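MW1564 protein (Staphylococcus aureus, PDB 3NTV) probably transfers a methyl group from S-adenosylmethionine to a hydroxyl of an acceptor such as caffeoyl-CoA, as a Rossmann-fold O-methyltransferase. Local coordinates at residues A[38-43]-A[118-123]; A[61-66]-A[87-92]; A[74-79]-A[99-104]; A[149-154]-A[174-179]. One frame throughout, in Å; residues are numbered along the deposited sequence.

The four contacts run from the outer surface to the carboxyl ends of the central parallel strands. Interaction 1 joins two loops and, along the chain, encloses interactions 2 and 3, whose own segments alternate. Interactions 1 and 2 meet at helix 84-90, with centres about 12 Å apart; the same helix links strands 74-78 and 97-102 of interaction 3, and Phe89 packs against Glu77 and Ile75. Interaction 4 follows later in the chain, where strands 143-149 and 170-175 of the same sheet end, about 14 Å from interaction 3 between centres. Both lie toward the carboxyl ends of the parallel strands, the side where Rossmann-fold methyltransferases usually hold cofactor and substrate.

Interaction 1. Residues A[38-43]-A[118-123]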
loop_
_atom_site.group_PDB
_atom_site.type_symbol
_atom_site.label_atom_id
_atom_site.label_comp_id
_atom_site.label_asym_id
_atom_site.label_seq_id
_atom_site.Cartn_x
_atom_site.Cartn_y
_atom_site.Cartn_z
ATOM N N SER A 38 -8.993 -14.274 9.870
ATOM C CA SER A 38 -9.375 -15.537 9.240
ATOM C C SER A 38 -9.008 -16.675 10.208
ATOM O O SER A 38 -8.318 -16.428 11.201
ATOM C CB SER A 38 -8.670 -15.706 7.893
ATOM O OG SER A 38 -7.257 -15.642 8.006
ATOM N N SER A 39 -9.490 -17.906 9.940
ATOM C CA SER A 39 -9.210 -19.092 10.767
ATOM C C SER A 39 -7.705 -19.402 10.876
ATOM O O SER A 39 -7.253 -19.878 11.918
ATOM C CB SER A 39 -9.956 -20.313 10.231
ATOM O OG SER A 39 -9.801 -20.453 8.827
ATOM N N ILE A 40 -6.937 -19.094 9.816
ATOM C CA ILE A 40 -5.489 -19.335 9.762
ATOM C C ILE A 40 -4.618 -18.381 10.604
ATOM O O ILE A 40 -3.449 -18.685 10.852
ATOM C CB ILE A 40 -4.938 -19.596 8.333
ATOM C CG1 ILE A 40 -5.292 -18.465 7.328
ATOM C CG2 ILE A 40 -5.318 -21.008 7.832
ATOM C CD1 ILE A 40 -6.512 -18.697 6.369
ATOM N N GLU A 41 -5.195 -17.265 11.084
ATOM C CA GLU A 41 -4.478 -16.295 11.925
ATOM C C GLU A 41 -3.881 -16.926 13.190
ATOM O O GLU A 41 -2.841 -16.477 13.671
ATOM C CB GLU A 41 -5.364 -15.075 12.244
ATOM C CG GLU A 41 -4.596 -13.824 12.664
ATOM C CD GLU A 41 -3.473 -13.346 11.757
ATOM O OE1 GLU A 41 -3.547 -13.559 10.524
ATOM O OE2 GLU A 41 -2.527 -12.721 12.285
ATOM N N VAL A 42 -4.491 -18.031 13.670
ATOM C CA VAL A 42 -4.034 -18.810 14.825
ATOM C C VAL A 42 -2.572 -19.291 14.645
ATOM O O VAL A 42 -1.861 -19.441 15.639
ATOM C CB VAL A 42 -5.024 -19.974 15.124
ATOM C CG1 VAL A 42 -4.629 -20.740 16.385
ATOM C CG2 VAL A 42 -6.455 -19.454 15.252
ATOM N N LEU A 43 -2.108 -19.469 13.383
ATOM C CA LEU A 43 -0.736 -19.900 13.090
ATOM C C LEU A 43 0.350 -18.855 13.381
ATOM O O LEU A 43 1.519 -19.228 13.489
ATOM C CB LEU A 43 -0.600 -20.435 11.662
ATOM C CG LEU A 43 -1.348 -21.733 11.370
ATOM C CD1 LEU A 43 -1.582 -21.878 9.906
ATOM C CD2 LEU A 43 -0.593 -22.958 11.918
ATOM N N TYR A 118 -6.049 -27.266 7.155
ATOM C CA TYR A 118 -6.958 -26.185 6.780
ATOM C C TYR A 118 -7.667 -26.357 5.439
ATOM O O TYR A 118 -8.422 -25.474 5.016
ATOM C CB TYR A 118 -6.262 -24.817 6.948
ATOM C CG TYR A 118 -5.833 -24.558 8.380
ATOM C CD1 TYR A 118 -6.724 -24.032 9.311
ATOM C CD2 TYR A 118 -4.571 -24.927 8.827
ATOM C CE1 TYR A 118 -6.346 -23.820 10.637
ATOM C CE2 TYR A 118 -4.182 -24.730 10.154
ATOM C CZ TYR A 118 -5.080 -24.192 11.059
ATOM O OH TYR A 118 -4.697 -23.996 12.365
ATOM N N HIS A 119 -7.494 -27.531 4.796
ATOM C CA HIS A 119 -8.216 -27.900 3.567
ATOM C C HIS A 119 -7.908 -26.995 2.369
ATOM O O HIS A 119 -8.814 -26.621 1.642
ATOM C CB HIS A 119 -9.751 -27.987 3.841
ATOM C CG HIS A 119 -10.069 -28.757 5.095
ATOM N ND1 HIS A 119 -9.814 -30.109 5.189
ATOM C CD2 HIS A 119 -10.564 -28.321 6.279
ATOM C CE1 HIS A 119 -10.177 -30.465 6.416
ATOM N NE2 HIS A 119 -10.636 -29.423 7.112
ATOM N N PHE A 120 -6.621 -26.660 2.165
ATOM C CA PHE A 120 -6.220 -25.818 1.040
ATOM C C PHE A 120 -5.394 -26.555 -0.008
ATOM O O PHE A 120 -4.878 -25.888 -0.891
ATOM C CB PHE A 120 -5.446 -24.583 1.531
ATOM C CG PHE A 120 -6.331 -23.521 2.128
ATOM C CD1 PHE A 120 -7.167 -22.756 1.318
ATOM C CD2 PHE A 120 -6.315 -23.271 3.496
ATOM C CE1 PHE A 120 -7.962 -21.743 1.870
ATOM C CE2 PHE A 120 -7.095 -22.248 4.042
ATOM C CZ PHE A 120 -7.920 -21.507 3.230
ATOM N N GLU A 121 -5.306 -27.914 0.046
ATOM C CA GLU A 121 -4.462 -28.672 -0.890
ATOM C C GLU A 121 -4.866 -28.593 -2.362
ATOM O O GLU A 121 -4.015 -28.837 -3.226
ATOM C CB GLU A 121 -4.282 -30.139 -0.470
ATOM C CG GLU A 121 -3.577 -30.343 0.861
ATOM C CD GLU A 121 -3.827 -31.733 1.429
ATOM O OE1 GLU A 121 -5.007 -32.139 1.505
ATOM O OE2 GLU A 121 -2.844 -32.427 1.773
ATOM N N ASN A 122 -6.126 -28.219 -2.659
ATOM C CA ASN A 122 -6.570 -28.046 -4.036
ATOM C C ASN A 122 -6.187 -26.661 -4.578
ATOM O O ASN A 122 -6.097 -26.492 -5.789
ATOM C CB ASN A 122 -8.099 -28.243 -4.141
ATOM C CG ASN A 122 -8.915 -27.310 -3.290
ATOM O OD1 ASN A 122 -8.602 -27.060 -2.117
ATOM N ND2 ASN A 122 -10.060 -26.882 -3.826
ATOM N N GLN A 123 -6.013 -25.658 -3.695
ATOM C CA GLN A 123 -5.688 -24.316 -4.159
ATOM C C GLN A 123 -4.199 -24.006 -4.120
ATOM O O GLN A 123 -3.757 -23.103 -4.844
ATOM C CB GLN A 123 -6.403 -23.262 -3.299
ATOM C CG GLN A 123 -7.910 -23.236 -3.545
ATOM C CD GLN A 123 -8.530 -22.057 -2.855
ATOM O OE1 GLN A 123 -8.407 -20.893 -3.291
ATOM N NE2 GLN A 123 -9.188 -22.324 -1.758
#
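Ile40 lays its CG2 methyl over one face of the Tyr118 ring. In this CH-pi contact CG2 is 3.9 Å from the centroid of the Tyr118 ring and 23° off its normal; the methyl sits nearer the CG side of the ring than its middle, and the two side chains pass one another running opposite ways. The other branch of Ile40 goes to a second ring: CG1 stands between the backbone N and the carbonyl carbon (chi1 55°), and CD1 at its end comes obliquely to within 4.3 Å of Phe120 CE2. A beta-branched residue suits this place because its two arms serve two aromatic rings. Leu43 and Tyr118 reach toward each other, Leu43 CD1 coming obliquely to 3.9 Å from Tyr118 CE2. No hydrogen bond crosses, so the contact is apolar and lies near the surface. Tyr118 is the first residue to leave helical angles after helix 105-117, which ends in a Schellman motif with His119, at positive phi, as its C-prime residue. The loop between helices 22-33 and 43-49 is thereby joined to the loop that leads into strand 124-128, and helix 84-90 lies beside both, its selenomethionine Met87 touching Leu43 and Phe120.

Interaction 2. Residues A[61-66]-A[87-92]; sequences DLIKQL and MQFASI
Lys64 reaches from its helix across to Ile92 and Gln88, with a contact at almost every carbon. CB lies 3.8 Å from Ile92 CD1, which also packs against the lysine's own CA. CG stays on the same methyl and comes to the edge of the Phe89 ring, near the ring plane. Beyond it the chain bends about the CG-CD bond (chi3 74°), which brings CE alongside the isoleucine, 3.7 Å from Ile92 CG1, and close to the carbonyl oxygen of Gln88. At the tip, NZ donates to Gln88 OE1 at 3.1 Å, tilted 33° out of the amide's carbonyl plane. A long aliphatic stem with a polar end fits this buried place, since the stem covers apolar neighbours while the amino group finds oxygens.

Helix 84-90 is the crossover helix of the beta-alpha-beta unit built with strands 74-78 and 97-102. It packs here beside helix 57-70, with Phe89 also lying on Ile75 and Glu77 of the sheet. Ile63 closes the apolar side, its CG2 3.5 Å from Phe89 CE1.

A water bridges the polar end: it accepts from Lys64 NZ at 2.8 Å and donates to Ser91 OG at 2.9 Å. Ser91 OG in turn donates a hydrogen bond to Gln88 O at 2.7 Å. Gln88 OE1 has a second partner in Ser38 OG. On the far side of helix 57-70, Leu62 packs on Asn217 of the second subunit and Leu66 on Met69 of the second subunit.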
loop_
_atom_site.group_PDB
_atom_site.type_symbol
_atom_site.label_atom_id
_atom_site.label_comp_id
_atom_site.label_asym_id
_atom_site.label_seq_id
_atom_site.Cartn_x
_atom_site.Cartn_y
_atom_site.Cartn_z
ATOM N N ASP A 61 -2.134 -7.843 4.856
ATOM C CA ASP A 61 -3.447 -7.279 4.567
ATOM C C ASP A 61 -3.470 -6.301 3.388
ATOM O O ASP A 61 -4.447 -6.260 2.642
ATOM C CB ASP A 61 -4.096 -6.748 5.837
ATOM C CG ASP A 61 -4.538 -7.862 6.783
ATOM O OD1 ASP A 61 -4.606 -9.044 6.341
ATOM O OD2 ASP A 61 -4.855 -7.557 7.938
ATOM N N LEU A 62 -2.354 -5.616 3.154
ATOM C CA LEU A 62 -2.219 -4.790 1.967
ATOM C C LEU A 62 -2.185 -5.679 0.710
ATOM O O LEU A 62 -2.874 -5.374 -0.269
ATOM C CB LEU A 62 -0.941 -3.928 2.015
ATOM C CG LEU A 62 -0.598 -3.178 0.703
ATOM C CD1 LEU A 62 -1.716 -2.183 0.295
ATOM C CD2 LEU A 62 0.683 -2.368 0.892
ATOM N N ILE A 63 -1.402 -6.770 0.747
ATOM C CA ILE A 63 -1.284 -7.672 -0.425
ATOM C C ILE A 63 -2.647 -8.300 -0.744
ATOM O O ILE A 63 -3.021 -8.389 -1.911
ATOM C CB ILE A 63 -0.187 -8.738 -0.211
ATOM C CG1 ILE A 63 1.220 -8.073 -0.072
ATOM C CG2 ILE A 63 -0.176 -9.707 -1.407
ATOM C CD1 ILE A 63 2.282 -9.056 0.506
ATOM N N LYS A 64 -3.419 -8.683 0.298
ATOM C CA LYS A 64 -4.764 -9.234 0.117
ATOM C C LYS A 64 -5.638 -8.185 -0.606
ATOM O O LYS A 64 -6.410 -8.542 -1.481
ATOM C CB LYS A 64 -5.362 -9.621 1.469
ATOM C CG LYS A 64 -4.633 -10.825 2.081
ATOM C CD LYS A 64 -5.265 -11.300 3.376
ATOM C CE LYS A 64 -6.566 -12.051 3.201
ATOM N NZ LYS A 64 -7.040 -12.552 4.530
ATOM N N GLN A 65 -5.497 -6.883 -0.249
ATOM C CA GLN A 65 -6.245 -5.813 -0.891
ATOM C C GLN A 65 -5.835 -5.681 -2.371
ATOM O O GLN A 65 -6.680 -5.465 -3.226
ATOM C CB GLN A 65 -6.033 -4.492 -0.119
ATOM C CG GLN A 65 -7.079 -3.434 -0.409
ATOM C CD GLN A 65 -8.299 -3.517 0.492
ATOM O OE1 GLN A 65 -8.638 -2.567 1.197
ATOM N NE2 GLN A 65 -9.011 -4.632 0.469
ATOM N N LEU A 66 -4.528 -5.841 -2.666
ATOM C CA LEU A 66 -4.024 -5.758 -4.046
ATOM C C LEU A 66 -4.597 -6.917 -4.870
ATOM O O LEU A 66 -4.958 -6.718 -6.023
ATOM C CB LEU A 66 -2.482 -5.798 -4.054
ATOM C CG LEU A 66 -1.775 -4.633 -3.337
ATOM C CD1 LEU A 66 -0.266 -4.811 -3.344
ATOM C CD2 LEU A 66 -2.133 -3.332 -3.945
HETATM N N MSE A 87 -2.008 -19.727 2.274
HETATM C CA MSE A 87 -3.385 -19.975 2.710
HETATM C C MSE A 87 -4.174 -18.686 2.875
HETATM O O MSE A 87 -5.338 -18.638 2.498
HETATM C CB MSE A 87 -3.411 -20.796 3.989
HETATM C CG MSE A 87 -2.832 -22.185 3.780
HETATM SE SE MSE A 87 -2.946 -23.274 5.391
HETATM C CE MSE A 87 -1.760 -22.284 6.466
ATOM N N GLN A 88 -3.520 -17.603 3.354
ATOM C CA GLN A 88 -4.199 -16.317 3.480
ATOM C C GLN A 88 -4.653 -15.820 2.105
ATOM O O GLN A 88 -5.779 -15.368 1.961
ATOM C CB GLN A 88 -3.298 -15.289 4.192
ATOM C CG GLN A 88 -3.180 -15.544 5.697
ATOM C CD GLN A 88 -4.370 -15.042 6.492
ATOM O OE1 GLN A 88 -5.419 -14.736 5.951
ATOM N NE2 GLN A 88 -4.222 -14.923 7.805
ATOM N N PHE A 89 -3.807 -15.978 1.077
ATOM C CA PHE A 89 -4.193 -15.552 -0.275
ATOM C C PHE A 89 -5.301 -16.455 -0.831
ATOM O O PHE A 89 -6.260 -15.948 -1.411
ATOM C CB PHE A 89 -2.986 -15.569 -1.229
ATOM C CG PHE A 89 -1.799 -14.710 -0.827
ATOM C CD1 PHE A 89 -1.975 -13.558 -0.070
ATOM C CD2 PHE A 89 -0.515 -15.030 -1.249
ATOM C CE1 PHE A 89 -0.884 -12.744 0.264
ATOM C CE2 PHE A 89 0.572 -14.225 -0.900
ATOM C CZ PHE A 89 0.375 -13.093 -0.142
ATOM N N ALA A 90 -5.160 -17.785 -0.668
ATOM C CA ALA A 90 -6.161 -18.730 -1.171
ATOM C C ALA A 90 -7.514 -18.535 -0.477
ATOM O O ALA A 90 -8.553 -18.774 -1.096
ATOM C CB ALA A 90 -5.679 -20.158 -0.970
ATOM N N SER A 91 -7.499 -18.039 0.790
ATOM C CA SER A 91 -8.737 -17.817 1.546
ATOM C C SER A 91 -9.624 -16.730 0.973
ATOM O O SER A 91 -10.811 -16.656 1.320
ATOM C CB SER A 91 -8.443 -17.570 3.026
ATOM O OG SER A 91 -7.979 -16.241 3.222
ATOM N N ILE A 92 -9.056 -15.839 0.127
ATOM C CA ILE A 92 -9.826 -14.740 -0.447
ATOM C C ILE A 92 -10.950 -15.193 -1.401
ATOM O O ILE A 92 -12.063 -14.629 -1.390
ATOM C CB ILE A 92 -8.880 -13.704 -1.111
ATOM C CG1 ILE A 92 -7.895 -13.126 -0.095
ATOM C CG2 ILE A 92 -9.678 -12.593 -1.856
ATOM C CD1 ILE A 92 -6.674 -12.389 -0.793
HETATM O O HOH W 1 -9.420 -13.798 3.687
#

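Interaction 3. Residues A[74-79]-A[99-104]; sequences NILEIG and TTIERN
Strands 74-78 and 99-102 run parallel, 10° apart, with Glu77 bridged to Thr100 and Ile78 to Ile101. The carbonyls of Ile75 and Glu77 accept from Thr99 N and Ile101 N, and Glu77 N gives to Thr99 O. The last bond, Gly79 N to Ile101 O, is short at 2.7 Å but bent to 131° at the hydrogen as the chain leaves the sheet.

On one face, Thr100 OG1 donates to Glu77 OE2 at 2.7 Å, on the anti lone pair of that oxygen; both residues are modelled in two conformers, and this bond belongs to one of them. The glutamate, with a straight chain past CG, is further held by Ser86 at OE2 and Ser85 at OE1, enough hydroxyls to suit a buried carboxylate. On the other face the side chains meet through methyl groups, while Thr99 OG1 turns to His97 and Arg125. Leu76 CD1 lies 3.7 Å from Thr99 CG2, and Ile78 CD1 meets Ile101 CD1 at 3.7 Å, the two isoleucines running alongside each other in one direction.

Glu102 has CG anti to its own N (chi1 -174°) and then bends, bringing OE1 to 3.2 Å from Gly79 CA. OE1 also accepts a hydrogen bond from Thr80 N, while OE2 accepts one from Asn104 N. Gly79 adopts a positive phi at which a side chain would press on the preceding carbonyl. Such a glycine after the first strand and an acidic residue ending the second are features of class I methyltransferases, whose acidic residue commonly binds the cofactor's ribose.

Helix 84-90 covers the Glu77 face, helix 155-162 the Leu76, Ile78 and Ile101 face, and strands 143-149 and 124-128 flank the pair.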
loop_
_atom_site.group_PDB
_atom_site.type_symbol
_atom_site.label_atom_id
_atom_site.label_comp_id
_atom_site.label_asym_id
_atom_site.label_seq_id
_atom_site.Cartn_x
_atom_site.Cartn_y
_atom_site.Cartn_z
ATOM N N ASN A 74 -3.871 -16.227 -10.134
ATOM C CA ASN A 74 -2.721 -17.134 -10.068
ATOM C C ASN A 74 -1.559 -16.428 -9.440
ATOM O O ASN A 74 -1.087 -15.416 -9.966
ATOM C CB ASN A 74 -2.336 -17.603 -11.482
ATOM C CG ASN A 74 -3.304 -18.574 -12.118
ATOM O OD1 ASN A 74 -4.020 -19.332 -11.451
ATOM N ND2 ASN A 74 -3.225 -18.680 -13.435
ATOM N N ILE A 75 -1.073 -16.977 -8.313
ATOM C CA ILE A 75 0.045 -16.384 -7.574
ATOM C C ILE A 75 1.233 -17.331 -7.560
ATOM O O ILE A 75 1.058 -18.527 -7.330
ATOM C CB ILE A 75 -0.391 -16.040 -6.121
ATOM C CG1 ILE A 75 -1.584 -15.058 -6.130
ATOM C CG2 ILE A 75 0.752 -15.470 -5.279
ATOM C CD1 ILE A 75 -2.357 -15.027 -4.820
ATOM N N LEU A 76 2.445 -16.773 -7.693
ATOM C CA LEU A 76 3.686 -17.546 -7.550
ATOM C C LEU A 76 4.439 -16.935 -6.389
ATOM O O LEU A 76 4.707 -15.731 -6.403
ATOM C CB LEU A 76 4.541 -17.476 -8.837
ATOM C CG LEU A 76 5.930 -18.157 -8.760
ATOM C CD1 LEU A 76 5.798 -19.648 -8.536
ATOM C CD2 LEU A 76 6.703 -17.913 -10.065
ATOM N N GLU A 77 4.775 -17.746 -5.383
ATOM C CA GLU A 77 5.516 -17.276 -4.212
ATOM C C GLU A 77 6.848 -17.977 -4.161
ATOM O O GLU A 77 6.929 -19.192 -4.403
ATOM C CB GLU A 77 4.797 -17.606 -2.898
ATOM C CG GLU A 77 3.358 -17.165 -2.768
ATOM C CD GLU A 77 2.812 -17.559 -1.408
ATOM O OE1 GLU A 77 2.365 -16.662 -0.668
ATOM O OE2 GLU A 77 2.908 -18.753 -1.049
ATOM N N ILE A 78 7.902 -17.219 -3.835
ATOM C CA ILE A 78 9.230 -17.813 -3.722
ATOM C C ILE A 78 9.540 -17.874 -2.233
ATOM O O ILE A 78 9.870 -16.857 -1.605
ATOM C CB ILE A 78 10.312 -17.060 -4.532
ATOM C CG1 ILE A 78 9.891 -16.749 -6.004
ATOM C CG2 ILE A 78 11.658 -17.801 -4.430
ATOM C CD1 ILE A 78 9.583 -17.896 -6.908
ATOM N N GLY A 79 9.345 -19.043 -1.668
ATOM C CA GLY A 79 9.613 -19.279 -0.262
ATOM C C GLY A 79 8.399 -19.214 0.622
ATOM O O GLY A 79 7.430 -18.502 0.343
ATOM N N THR A 99 1.115 -21.162 -6.240
ATOM C CA THR A 99 2.254 -22.054 -6.392
ATOM C C THR A 99 3.332 -21.468 -5.466
ATOM O O THR A 99 3.672 -20.277 -5.590
ATOM C CB THR A 99 2.736 -22.152 -7.842
ATOM O OG1 THR A 99 1.778 -22.913 -8.579
ATOM C CG2 THR A 99 4.071 -22.909 -7.950
ATOM N N THR A 100 3.841 -22.299 -4.533
ATOM C CA THR A 100 4.881 -21.873 -3.590
ATOM C C THR A 100 6.113 -22.756 -3.723
ATOM O O THR A 100 6.010 -23.978 -3.593
ATOM C CB THR A 100 4.354 -21.864 -2.135
ATOM O OG1 THR A 100 3.106 -21.192 -2.071
ATOM C CG2 THR A 100 5.305 -21.172 -1.182
ATOM N N ILE A 101 7.275 -22.134 -3.975
ATOM C CA ILE A 101 8.546 -22.860 -4.092
ATOM C C ILE A 101 9.242 -22.769 -2.749
ATOM O O ILE A 101 9.418 -21.660 -2.221
ATOM C CB ILE A 101 9.437 -22.295 -5.230
ATOM C CG1 ILE A 101 8.696 -22.290 -6.596
ATOM C CG2 ILE A 101 10.818 -23.023 -5.297
ATOM C CD1 ILE A 101 9.423 -21.468 -7.729
ATOM N N GLU A 102 9.708 -23.910 -2.231
ATOM C CA GLU A 102 10.432 -23.932 -0.975
ATOM C C GLU A 102 11.451 -25.059 -0.972
ATOM O O GLU A 102 11.140 -26.183 -1.366
ATOM C CB GLU A 102 9.474 -24.027 0.233
ATOM C CG GLU A 102 10.159 -23.915 1.603
ATOM C CD GLU A 102 11.177 -22.805 1.807
ATOM O OE1 GLU A 102 10.854 -21.629 1.519
ATOM O OE2 GLU A 102 12.307 -23.114 2.252
ATOM N N ARG A 103 12.680 -24.747 -0.528
ATOM C CA ARG A 103 13.725 -25.769 -0.486
ATOM C C ARG A 103 13.924 -26.408 0.884
ATOM O O ARG A 103 14.442 -27.529 0.948
ATOM C CB ARG A 103 15.055 -25.223 -1.030
ATOM C CG ARG A 103 15.725 -24.152 -0.176
ATOM C CD ARG A 103 17.164 -23.993 -0.612
ATOM N NE ARG A 103 17.931 -23.179 0.328
ATOM C CZ ARG A 103 19.258 -23.098 0.335
ATOM N NH1 ARG A 103 19.978 -23.789 -0.544
ATOM N NH2 ARG A 103 19.877 -22.334 1.223
ATOM N N ASN A 104 13.586 -25.695 1.974
ATOM C CA ASN A 104 13.811 -26.205 3.332
ATOM C C ASN A 104 12.821 -27.291 3.716
ATOM O O ASN A 104 11.618 -27.035 3.796
ATOM C CB ASN A 104 13.848 -25.053 4.346
ATOM C CG ASN A 104 14.195 -25.455 5.759
ATOM O OD1 ASN A 104 13.411 -26.095 6.460
ATOM N ND2 ASN A 104 15.351 -25.025 6.231
#

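Interaction 4. Residues A[149-154]-A[174-179]; sequences DAAKAQ and TDNVLY
Asp149 and Asp175 form a parallel bridge where two neighbouring strands of the Rossmann-like sheet end, and Asn176 follows at once. In plant caffeoyl-CoA O-methyltransferases an aspartate from the one strand end and an Asp-Asn pair from the other hold a divalent metal; the arrangement here is consistent with such a site.

The bridge carries one nearly straight backbone bond, Ala150 N to Asp175 O at 2.9 Å. Asp149 OD1 takes two donors. Ala151 N meets it at 2.9 Å, almost on the line of the C-O bond, making an Asx turn; Asn176 ND2 adds a weak bond at 3.4 Å, with carboxylate and amide planes 87° apart. CG of Asp149 stands anti to its backbone N (chi1 -180°), which carries the carboxylate over the start of its own turn. That turn, of type I, is closed by Lys152 N on Asp149 O.

Across from it, Asn176 O accepts Tyr179 N in a second type I turn, Asn176 N makes a weak bond to Asp175 OD1, and Asn176 OD1 takes His180 N. Asparagine suits the left-handed backbone here and can both donate and accept. Thr174 divides its branches: OG1 is hydrogen-bonded to Tyr204 OH, while CG2 packs 3.7 Å from Ala150 CB. Helix 192-209 packs on the two alanines through Val201, and Lys200 NZ binds the carbonyls of Ala151 and Ala153. Small residues suit the corners of the first turn, which faces the second closely: the single methyl of Ala151, CB, sits 3.5 Å from Tyr179 CD2 and 3.6 Å from Asn176 ND2.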
loop_
_atom_site.group_PDB
_atom_site.type_symbol
_atom_site.label_atom_id
_atom_site.label_comp_id
_atom_site.label_asym_id
_atom_site.label_seq_id
_atom_site.Cartn_x
_atom_site.Cartn_y
_atom_site.Cartn_z
ATOM N N ASP A 149 11.039 -12.303 -1.486
ATOM C CA ASP A 149 11.701 -11.646 -0.362
ATOM C C ASP A 149 13.056 -11.173 -0.908
ATOM O O ASP A 149 13.829 -11.995 -1.410
ATOM C CB ASP A 149 11.858 -12.614 0.805
ATOM C CG ASP A 149 12.522 -12.085 2.070
ATOM O OD1 ASP A 149 13.538 -11.360 1.955
ATOM O OD2 ASP A 149 12.073 -12.455 3.173
ATOM N N ALA A 150 13.341 -9.850 -0.851
ATOM C CA ALA A 150 14.593 -9.305 -1.415
ATOM C C ALA A 150 15.862 -9.914 -0.818
ATOM O O ALA A 150 16.905 -9.907 -1.466
ATOM C CB ALA A 150 14.641 -7.804 -1.221
ATOM N N ALA A 151 15.781 -10.378 0.418
ATOM C CA ALA A 151 16.951 -10.903 1.128
ATOM C C ALA A 151 17.162 -12.414 0.988
ATOM O O ALA A 151 18.224 -12.905 1.373
ATOM C CB ALA A 151 16.852 -10.533 2.592
ATOM N N LYS A 152 16.163 -13.145 0.452
ATOM C CA LYS A 152 16.202 -14.600 0.309
ATOM C C LYS A 152 17.009 -15.076 -0.881
ATOM O O LYS A 152 16.601 -14.922 -2.035
ATOM C CB LYS A 152 14.778 -15.199 0.286
ATOM C CG LYS A 152 14.124 -15.344 1.655
ATOM C CD LYS A 152 12.810 -16.161 1.546
ATOM C CE LYS A 152 11.857 -15.889 2.689
ATOM N NZ LYS A 152 10.527 -16.514 2.452
ATOM N N ALA A 153 18.168 -15.705 -0.602
ATOM C CA ALA A 153 19.005 -16.273 -1.652
ATOM C C ALA A 153 19.272 -15.326 -2.839
ATOM O O ALA A 153 19.549 -14.142 -2.614
ATOM C CB ALA A 153 18.458 -17.642 -2.100
ATOM N N GLN A 154 19.174 -15.817 -4.083
ATOM C CA GLN A 154 19.497 -15.029 -5.272
ATOM C C GLN A 154 18.250 -14.297 -5.741
ATOM O O GLN A 154 17.703 -14.614 -6.792
ATOM C CB GLN A 154 20.076 -15.920 -6.386
ATOM C CG GLN A 154 21.329 -16.700 -5.961
ATOM C CD GLN A 154 21.059 -18.021 -5.259
ATOM O OE1 GLN A 154 19.911 -18.483 -5.108
ATOM N NE2 GLN A 154 22.133 -18.672 -4.817
ATOM N N THR A 174 7.658 -7.347 -3.608
ATOM C CA THR A 174 8.917 -7.711 -2.944
ATOM C C THR A 174 8.853 -7.305 -1.483
ATOM O O THR A 174 8.734 -6.109 -1.168
ATOM C CB THR A 174 10.172 -7.099 -3.610
ATOM O OG1 THR A 174 10.165 -7.304 -5.026
ATOM C CG2 THR A 174 11.451 -7.689 -3.034
ATOM N N ASP A 175 8.979 -8.295 -0.593
ATOM C CA ASP A 175 9.035 -8.045 0.841
ATOM C C ASP A 175 10.480 -7.832 1.273
ATOM O O ASP A 175 11.407 -8.229 0.562
ATOM C CB ASP A 175 8.428 -9.224 1.626
ATOM C CG ASP A 175 7.991 -8.888 3.042
ATOM O OD1 ASP A 175 8.002 -7.683 3.406
ATOM O OD2 ASP A 175 7.678 -9.823 3.798
ATOM N N ASN A 176 10.659 -7.221 2.454
ATOM C CA ASN A 176 11.955 -7.066 3.090
ATOM C C ASN A 176 12.938 -6.190 2.332
ATOM O O ASN A 176 14.144 -6.412 2.400
ATOM C CB ASN A 176 12.526 -8.454 3.422
ATOM C CG ASN A 176 13.380 -8.520 4.655
ATOM O OD1 ASN A 176 13.370 -7.629 5.519
ATOM N ND2 ASN A 176 14.145 -9.582 4.739
ATOM N N VAL A 177 12.426 -5.137 1.683
ATOM C CA VAL A 177 13.268 -4.189 0.932
ATOM C C VAL A 177 14.040 -3.228 1.863
ATOM O O VAL A 177 14.915 -2.497 1.395
ATOM C CB VAL A 177 12.563 -3.495 -0.259
ATOM C CG1 VAL A 177 12.161 -4.516 -1.321
ATOM C CG2 VAL A 177 11.365 -2.675 0.204
ATOM N N LEU A 178 13.752 -3.271 3.177
ATOM C CA LEU A 178 14.511 -2.503 4.181
ATOM C C LEU A 178 15.347 -3.445 5.074
ATOM O O LEU A 178 15.919 -2.987 6.059
ATOM C CB LEU A 178 13.569 -1.640 5.063
ATOM C CG LEU A 178 12.849 -0.458 4.382
ATOM C CD1 LEU A 178 11.908 0.210 5.352
ATOM C CD2 LEU A 178 13.834 0.589 3.862
ATOM N N TYR A 179 15.456 -4.753 4.712
ATOM C CA TYR A 179 16.133 -5.785 5.516
ATOM C C TYR A 179 15.841 -5.627 7.009
ATOM O O TYR A 179 16.726 -5.309 7.807
ATOM C CB TYR A 179 17.653 -6.005 5.221
ATOM C CG TYR A 179 18.115 -7.333 5.810
ATOM C CD1 TYR A 179 18.996 -7.374 6.890
ATOM C CD2 TYR A 179 17.529 -8.535 5.410
ATOM C CE1 TYR A 179 19.317 -8.581 7.521
ATOM C CE2 TYR A 179 17.851 -9.743 6.024
ATOM C CZ TYR A 179 18.763 -9.766 7.063
ATOM O OH TYR A 179 19.080 -10.980 7.633
#